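Local coordinates for protein phosphoheptose isomerase (Neisseria gonorrhoeae, PDB 5I01) that probably catalyses, as a zinc-dependent homotetramer, the isomerization of sedoheptulose 7-phosphate to D-glycero-D-manno-heptose 7-phosphate, the first step of heptose biosynthesis, at residues Ala128-Ala133 with Gly153-Met158; Met142-Leu147 with Asp161-Leu166. The protein carries 1 engineered substitution. All coordinates share one frame; numbering follows the deposited sequence.

Contact 1. Residues Ala128-Ala133 with Gly153-Met158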
loop_
_atom_site.group_PDB
_atom_site.type_symbol
_atom_site.label_atom_id
_atom_site.label_comp_id
_atom_site.label_asym_id
_atom_site.label_seq_id
_atom_site.Cartn_x
_atom_site.Cartn_y
_atom_site.Cartn_z
ATOM N N ALA A 128 -7.287 -15.404 -12.540
ATOM C CA ALA A 128 -6.170 -16.358 -12.553
ATOM C C ALA A 128 -5.371 -16.396 -11.244
ATOM O O ALA A 128 -5.083 -17.489 -10.728
ATOM C CB ALA A 128 -5.244 -16.069 -13.727
ATOM N N ASN A 129 -5.023 -15.223 -10.703
ATOM C CA ASN A 129 -4.266 -15.185 -9.430
ATOM C C ASN A 129 -5.065 -15.620 -8.198
ATOM O O ASN A 129 -4.482 -16.188 -7.271
ATOM C CB ASN A 129 -3.546 -13.852 -9.182
ATOM C CG ASN A 129 -4.463 -12.652 -9.207
ATOM O OD1 ASN A 129 -5.686 -12.774 -9.276
ATOM N ND2 ASN A 129 -3.861 -11.469 -9.163
ATOM N N VAL A 130 -6.376 -15.395 -8.206
ATOM C CA VAL A 130 -7.258 -15.900 -7.137
ATOM C C VAL A 130 -7.460 -17.422 -7.223
ATOM O O VAL A 130 -7.512 -18.088 -6.196
ATOM C CB VAL A 130 -8.626 -15.194 -7.114
ATOM C CG1 VAL A 130 -9.457 -15.682 -5.920
ATOM C CG2 VAL A 130 -8.437 -13.680 -7.073
ATOM N N ILE A 131 -7.565 -17.960 -8.444
ATOM C CA ILE A 131 -7.582 -19.428 -8.674
ATOM C C ILE A 131 -6.316 -20.109 -8.127
ATOM O O ILE A 131 -6.411 -21.087 -7.369
ATOM C CB ILE A 131 -7.738 -19.781 -10.183
ATOM C CG1 ILE A 131 -9.150 -19.408 -10.692
ATOM C CG2 ILE A 131 -7.424 -21.262 -10.453
ATOM C CD1 ILE A 131 -9.265 -19.359 -12.209
ATOM N N GLU A 132 -5.142 -19.607 -8.512
ATOM C CA GLU A 132 -3.878 -20.173 -8.013
ATOM C C GLU A 132 -3.784 -20.102 -6.478
ATOM O O GLU A 132 -3.239 -21.021 -5.848
ATOM C CB GLU A 132 -2.656 -19.516 -8.684
ATOM C CG GLU A 132 -2.303 -20.091 -10.054
ATOM C CD GLU A 132 -1.543 -21.422 -9.974
ATOM O OE1 GLU A 132 -0.415 -21.460 -9.417
ATOM O OE2 GLU A 132 -2.061 -22.442 -10.481
ATOM N N ALA A 133 -4.329 -19.031 -5.888
ATOM C CA ALA A 133 -4.415 -18.901 -4.421
ATOM C C ALA A 133 -5.295 -19.976 -3.765
ATOM O O ALA A 133 -4.964 -20.466 -2.690
ATOM C CB ALA A 133 -4.909 -17.515 -4.029
ATOM N N GLY A 153 -17.905 -18.746 -12.047
ATOM C CA GLY A 153 -16.680 -19.030 -12.801
ATOM C C GLY A 153 -15.975 -20.325 -12.444
ATOM O O GLY A 153 -16.588 -21.250 -11.908
ATOM N N LYS A 154 -14.680 -20.382 -12.735
ATOM C CA LYS A 154 -13.874 -21.556 -12.404
ATOM C C LYS A 154 -13.746 -21.765 -10.891
ATOM O O LYS A 154 -13.653 -22.905 -10.433
ATOM C CB LYS A 154 -12.483 -21.446 -13.012
ATOM C CG LYS A 154 -12.478 -21.270 -14.525
ATOM C CD LYS A 154 -11.274 -21.957 -15.161
ATOM C CE LYS A 154 -11.124 -21.595 -16.627
ATOM N NZ LYS A 154 -10.797 -20.155 -16.802
ATOM N N ILE A 155 -13.752 -20.667 -10.127
ATOM C CA ILE A 155 -13.632 -20.715 -8.655
ATOM C C ILE A 155 -14.773 -21.496 -7.982
ATOM O O ILE A 155 -14.506 -22.352 -7.140
ATOM C CB ILE A 155 -13.456 -19.298 -8.040
ATOM C CG1 ILE A 155 -12.079 -18.740 -8.423
ATOM C CG2 ILE A 155 -13.588 -19.339 -6.517
ATOM C CD1 ILE A 155 -11.916 -17.244 -8.229
ATOM N N ALA A 156 -16.021 -21.224 -8.369
ATOM C CA ALA A 156 -17.183 -21.962 -7.848
ATOM C C ALA A 156 -17.089 -23.456 -8.148
ATOM O O ALA A 156 -17.366 -24.285 -7.272
ATOM C CB ALA A 156 -18.482 -21.400 -8.405
ATOM N N ALA A 157 -16.682 -23.786 -9.376
ATOM C CA ALA A 157 -16.434 -25.182 -9.783
ATOM C C ALA A 157 -15.375 -25.889 -8.929
ATOM O O ALA A 157 -15.465 -27.087 -8.711
ATOM C CB ALA A 157 -16.041 -25.251 -11.260
ATOM N N MET A 158 -14.408 -25.127 -8.426
ATOM C CA MET A 158 -13.201 -25.647 -7.768
ATOM C C MET A 158 -13.345 -25.977 -6.273
ATOM O O MET A 158 -12.462 -26.617 -5.714
ATOM C CB MET A 158 -12.088 -24.600 -7.956
ATOM C CG MET A 158 -10.644 -25.076 -7.890
ATOM S SD MET A 158 -9.422 -23.727 -7.971
ATOM C CE MET A 158 -10.297 -22.446 -8.859
#
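Ile-131 meets Lys-154, Ile-155 and Met-158 where two nearly parallel helices, 15° apart, pack beside each other on one face of the α/β SIS fold. The axes come no closer than 9.9 Å, and the side chains that fill the interval are almost wholly aliphatic. With chi1 at -69°, CG1 of Ile-131 lies anti to the carbonyl carbon and touches Ile-155 CG1 at 3.8 Å. CD1, at the end of the longer branch, reaches the base of Lys-154 at its CB, 3.9 Å away, on the exposed margin. Deeper in, Val-130 and Ile-155 cross at about a right angle, CG1 against CD1 at 3.7 Å. Ile-155 also rests on Ala-146 and Thr-148 of strand 143-149 and on Ser-122, a predicted substrate-binding residue. Segment 153-158 is tied to the loop before helix 128-139: Asn-126 OD1 accepts a hydrogen bond from Lys-154 N, and the Ile-155 backbone bonds to Gly-125. Met-158, which crosses Ile-131 at about a right angle, runs extended through chi2, then bends at chi3 (-26°), laying CE against both branches of Ile-131, 3.7 Å from CG1 and 3.5 Å from CG2.

Contact 2. Residues Met142-Leu147 with Asp161-Leu166; sequences MHVIAL and DTDVLL
Val-144 and Asp-163 open the pairing of two parallel strands with a side chain in place of a backbone acceptor: Val-144 N donates to Asp-163 OD1 at 2.8 Å, meeting it from above the carboxylate plane, 55° out of it. Regular parallel pairing follows. Val-164 N bonds to Val-144 O, Ala-146 N to Val-164 O, and Leu-166 N to Ala-146 O at 2.9 Å. Here the packing is dense and buried. Leu-166 lies side by side with both Ile-145 and Leu-147, its CD1 standing 4.1 Å from Ile-145 CG2 and 4.0 Å from Leu-147 CD1; helices 29-44 and 173-193 close over this face. On the other face Ala-146 CB meets Leu-165 CD1. Toward exposed Thr-162 the contact is looser and water takes over. One molecule lies in the plane of the His-143 ring at its edge, 2.6 Å from ND1, also hydrogen-bonds Thr-162 OG1, and donates to Asp-163 OD1. The second carboxylate oxygen, OD2, is held by His-138 NE2 and Lys-160 N, which helps fix the group's rotation. Joined through helix 153-158, the strands form a beta-alpha-beta crossover of the parallel SIS sheet.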
loop_
_atom_site.group_PDB
_atom_site.type_symbol
_atom_site.label_atom_id
_atom_site.label_comp_id
_atom_site.label_asym_id
_atom_site.label_seq_id
_atom_site.Cartn_x
_atom_site.Cartn_y
_atom_site.Cartn_z
ATOM N N MET A 142 -6.272 -25.475 4.257
ATOM C CA MET A 142 -7.044 -24.306 4.666
ATOM C C MET A 142 -8.413 -24.384 3.998
ATOM O O MET A 142 -8.538 -24.909 2.892
ATOM C CB MET A 142 -6.367 -23.012 4.201
ATOM C CG MET A 142 -5.003 -22.709 4.795
ATOM S SD MET A 142 -4.151 -21.388 3.883
ATOM C CE MET A 142 -5.238 -19.997 4.122
ATOM N N HIS A 143 -9.426 -23.828 4.654
ATOM C CA HIS A 143 -10.770 -23.735 4.078
ATOM C C HIS A 143 -10.887 -22.431 3.299
ATOM O O HIS A 143 -10.148 -21.485 3.564
ATOM C CB HIS A 143 -11.823 -23.823 5.172
ATOM C CG HIS A 143 -11.610 -24.967 6.114
ATOM N ND1 HIS A 143 -11.489 -26.269 5.685
ATOM C CD2 HIS A 143 -11.473 -25.001 7.461
ATOM C CE1 HIS A 143 -11.296 -27.060 6.726
ATOM N NE2 HIS A 143 -11.286 -26.316 7.817
ATOM N N VAL A 144 -11.801 -22.384 2.335
ATOM C CA VAL A 144 -11.910 -21.241 1.419
ATOM C C VAL A 144 -13.308 -20.637 1.488
ATOM O O VAL A 144 -14.294 -21.362 1.614
ATOM C CB VAL A 144 -11.534 -21.636 -0.034
ATOM C CG1 VAL A 144 -11.687 -20.470 -1.008
ATOM C CG2 VAL A 144 -10.097 -22.124 -0.072
ATOM N N ILE A 145 -13.375 -19.304 1.447
ATOM C CA ILE A 145 -14.631 -18.578 1.284
ATOM C C ILE A 145 -14.477 -17.735 0.029
ATOM O O ILE A 145 -13.674 -16.802 -0.007
ATOM C CB ILE A 145 -14.961 -17.686 2.500
ATOM C CG1 ILE A 145 -15.153 -18.547 3.749
ATOM C CG2 ILE A 145 -16.215 -16.838 2.244
ATOM C CD1 ILE A 145 -15.120 -17.770 5.047
ATOM N N ALA A 146 -15.235 -18.082 -1.004
ATOM C CA ALA A 146 -15.158 -17.394 -2.279
ATOM C C ALA A 146 -16.261 -16.349 -2.350
ATOM O O ALA A 146 -17.429 -16.671 -2.124
ATOM C CB ALA A 146 -15.301 -18.388 -3.419
ATOM N N LEU A 147 -15.881 -15.103 -2.643
ATOM C CA LEU A 147 -16.830 -14.058 -2.986
ATOM C C LEU A 147 -16.758 -13.872 -4.495
ATOM O O LEU A 147 -15.789 -13.297 -5.002
ATOM C CB LEU A 147 -16.521 -12.756 -2.232
ATOM C CG LEU A 147 -17.048 -12.713 -0.787
ATOM C CD1 LEU A 147 -16.337 -13.752 0.073
ATOM C CD2 LEU A 147 -16.892 -11.344 -0.161
ATOM N N ASP A 161 -16.418 -29.513 -0.380
ATOM C CA ASP A 161 -17.597 -29.507 0.522
ATOM C C ASP A 161 -17.464 -28.544 1.699
ATOM O O ASP A 161 -18.431 -27.893 2.082
ATOM C CB ASP A 161 -17.849 -30.922 1.114
ATOM C CG ASP A 161 -18.889 -31.723 0.337
ATOM O OD1 ASP A 161 -19.979 -31.176 0.047
ATOM O OD2 ASP A 161 -18.629 -32.915 0.048
ATOM N N THR A 162 -16.267 -28.494 2.279
ATOM C CA THR A 162 -15.972 -27.685 3.474
ATOM C C THR A 162 -15.734 -26.182 3.211
ATOM O O THR A 162 -15.501 -25.426 4.155
ATOM C CB THR A 162 -14.742 -28.260 4.208
ATOM O OG1 THR A 162 -13.689 -28.500 3.264
ATOM C CG2 THR A 162 -15.089 -29.567 4.892
ATOM N N ASP A 163 -15.775 -25.757 1.947
ATOM C CA ASP A 163 -15.668 -24.342 1.587
ATOM C C ASP A 163 -17.073 -23.730 1.493
ATOM O O ASP A 163 -18.070 -24.448 1.519
ATOM C CB ASP A 163 -14.944 -24.184 0.236
ATOM C CG ASP A 163 -13.525 -24.785 0.224
ATOM O OD1 ASP A 163 -12.823 -24.802 1.263
ATOM O OD2 ASP A 163 -13.091 -25.215 -0.863
ATOM N N VAL A 164 -17.141 -22.404 1.370
ATOM C CA VAL A 164 -18.415 -21.671 1.296
ATOM C C VAL A 164 -18.391 -20.711 0.107
ATOM O O VAL A 164 -17.500 -19.877 0.001
ATOM C CB VAL A 164 -18.698 -20.879 2.597
ATOM C CG1 VAL A 164 -20.004 -20.096 2.492
ATOM C CG2 VAL A 164 -18.749 -21.818 3.792
ATOM N N LEU A 165 -19.374 -20.840 -0.779
ATOM C CA LEU A 165 -19.475 -19.998 -1.965
ATOM C C LEU A 165 -20.498 -18.934 -1.686
ATOM O O LEU A 165 -21.633 -19.256 -1.354
ATOM C CB LEU A 165 -19.913 -20.808 -3.191
ATOM C CG LEU A 165 -20.136 -20.033 -4.501
ATOM C CD1 LEU A 165 -18.864 -19.347 -4.969
ATOM C CD2 LEU A 165 -20.674 -20.957 -5.577
ATOM N N LEU A 166 -20.085 -17.677 -1.826
ATOM C CA LEU A 166 -20.971 -16.528 -1.758
ATOM C C LEU A 166 -21.012 -15.907 -3.161
ATOM O O LEU A 166 -20.233 -15.003 -3.499
ATOM C CB LEU A 166 -20.494 -15.529 -0.685
ATOM C CG LEU A 166 -20.338 -16.049 0.756
ATOM C CD1 LEU A 166 -19.791 -15.000 1.707
ATOM C CD2 LEU A 166 -21.661 -16.539 1.297
HETATM O O HOH W 1 -11.871 -26.670 3.173
#

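In the fold
The two contacts interlock along the chain: helix 128-139, strand 143-149, helix 153-158 and strand 164-168 follow in that order, so contact 1 pairs the two helices and contact 2 the two strands. Their centres lie 11 Å apart, one layer above the other. They touch directly where Ile-155 CG2 packs on Ala-146 CB at 3.7 Å and Ala-156 CB on Leu-165 CD2 at 3.6 Å, seating helix 153-158 on the last two strands of the five-stranded parallel sheet. Together they join consecutive helices and strands at one edge of the α/β core. Contact 1 lies next to Ser-122 and Ser-127, predicted to bind substrate; contact 2 lies farther off, about 7 Å between the side chains of Leu-147 and Ser-122.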